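Local coordinates for pumilio domain-containing protein C56F2.08c (Schizosaccharomyces pombe, PDB 6NX5) that is represented here by its RNA recognition motif (RRM) domain and probably binds AU-rich regions in the 3'-untranslated parts of mRNAs, at residues S51-V54 with A55-L59. Sequence-based numbering, arbitrary orientation.
Sequences SAIV and ARDAL
Ala55 N donates a hydrogen bond to Ser51 O at 2.9 Å, the first of four successive i to i+4 hydrogen bonds here that bind one turn of an alpha helix to the next; its methyl group also rests against the same carbonyl oxygen. Arg56 follows, its N hydrogen-bonding to Ala52 O and its CB packed 3.4 Å from that oxygen. With CG anti to the backbone N (chi1 -167°) and the chain bent at chi2 and chi3, the arginine curls back over the helix surface, where NH2 lies 4.0 Å from Ile53 CG2, the two side chains crossing at a slant. The guanidinium grips Asp57 side-on: NE and NH2 each reach OD2 of this aspartate at 2.9 Å, both tilted out of the carboxylate plane to the same face, NE on the anti side of OD2 and NH2 on the syn side. This salt bridge between sequence neighbours probably limits the rotation of the guanidinium, and a leucine in place of Arg56 would probably leave the Asp57 carboxylate without its mate and free to turn. Asp57 N in turn hydrogen-bonds to Ile53 O, nearly straight at 169°, while Asp57 OD1 lies 3.9 Å from Ile53 CG2, so that the isoleucine methyl touches both members of the ion pair. Ala58 N makes the last of the four, to Val54 O, more bent at 146°, and its CB sits 3.4 Å from that oxygen; Leu59 N carries the pattern on to Ala55 O. The helix, residues 49-59, is the second of the two helices of the RRM fold and packs across the four-stranded antiparallel sheet: Ala52 and Ala55 meet Leu6 of strand 4-9 and Tyr46 of strand 42-46, Leu59 adjoins Tyr27 and Val64, and Ile53 and Arg56 lean on Leu75 of strand 72-75, at one edge of the sheet.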
loop_
_atom_site.group_PDB
_atom_site.type_symbol
_atom_site.label_atom_id
_atom_site.label_comp_id
_atom_site.label_asym_id
_atom_site.label_seq_id
_atom_site.Cartn_x
_atom_site.Cartn_y
_atom_site.Cartn_z
ATOM N N SER A 51 16.085 6.604 -1.954
ATOM C CA SER A 51 15.408 7.316 -0.865
ATOM C C SER A 51 14.496 6.379 -0.079
ATOM O O SER A 51 14.476 6.405 1.164
ATOM C CB SER A 51 14.591 8.504 -1.393
ATOM O OG SER A 51 15.392 9.461 -2.066
ATOM N N ALA A 52 13.728 5.544 -0.783
ATOM C CA ALA A 52 12.825 4.620 -0.096
ATOM C C ALA A 52 13.587 3.621 0.773
ATOM O O ALA A 52 13.135 3.290 1.877
ATOM C CB ALA A 52 11.941 3.878 -1.107
ATOM N N ILE A 53 14.705 3.078 0.266
ATOM C CA ILE A 53 15.497 2.132 1.059
ATOM C C ILE A 53 16.025 2.805 2.320
ATOM O O ILE A 53 15.958 2.246 3.421
ATOM C CB ILE A 53 16.660 1.566 0.221
ATOM C CG1 ILE A 53 16.137 0.675 -0.904
ATOM C CG2 ILE A 53 17.652 0.776 1.114
ATOM C CD1 ILE A 53 17.244 0.329 -1.922
ATOM N N VAL A 54 16.571 4.009 2.177
ATOM C CA VAL A 54 17.133 4.701 3.335
ATOM C C VAL A 54 16.050 4.993 4.365
ATOM O O VAL A 54 16.265 4.819 5.572
ATOM C CB VAL A 54 17.853 5.982 2.886
ATOM C CG1 VAL A 54 18.135 6.908 4.093
ATOM C CG2 VAL A 54 19.157 5.598 2.192
ATOM N N ALA A 55 14.874 5.440 3.909
ATOM C CA ALA A 55 13.759 5.700 4.820
ATOM C C ALA A 55 13.322 4.432 5.539
ATOM O O ALA A 55 13.101 4.436 6.761
ATOM C CB ALA A 55 12.581 6.310 4.048
ATOM N N ARG A 56 13.181 3.334 4.797
ATOM C CA ARG A 56 12.783 2.066 5.398
ATOM C C ARG A 56 13.786 1.631 6.462
ATOM O O ARG A 56 13.405 1.224 7.564
ATOM C CB ARG A 56 12.643 1.008 4.293
ATOM C CG ARG A 56 11.941 -0.287 4.719
ATOM C CD ARG A 56 12.869 -1.293 5.397
ATOM N NE ARG A 56 14.185 -1.340 4.762
ATOM C CZ ARG A 56 14.464 -2.034 3.665
ATOM N NH1 ARG A 56 13.537 -2.768 3.080
ATOM N NH2 ARG A 56 15.681 -1.998 3.157
ATOM N N ASP A 57 15.079 1.698 6.141
ATOM C CA ASP A 57 16.109 1.324 7.107
ATOM C C ASP A 57 16.080 2.227 8.327
ATOM O O ASP A 57 16.335 1.776 9.455
ATOM C CB ASP A 57 17.490 1.419 6.463
ATOM C CG ASP A 57 17.766 0.298 5.501
ATOM O OD1 ASP A 57 18.822 0.354 4.843
ATOM O OD2 ASP A 57 16.931 -0.623 5.393
ATOM N N ALA A 58 15.822 3.519 8.124
ATOM C CA ALA A 58 15.863 4.443 9.255
ATOM C C ALA A 58 14.652 4.299 10.170
ATOM O O ALA A 58 14.759 4.560 11.374
ATOM C CB ALA A 58 15.967 5.875 8.755
ATOM N N LEU A 59 13.502 3.887 9.632
ATOM C CA LEU A 59 12.260 3.950 10.383
ATOM C C LEU A 59 11.668 2.601 10.743
ATOM O O LEU A 59 10.900 2.540 11.711
ATOM C CB LEU A 59 11.207 4.756 9.606
ATOM C CG LEU A 59 11.539 6.238 9.419
ATOM C CD1 LEU A 59 10.552 6.906 8.452
ATOM C CD2 LEU A 59 11.571 6.970 10.761
#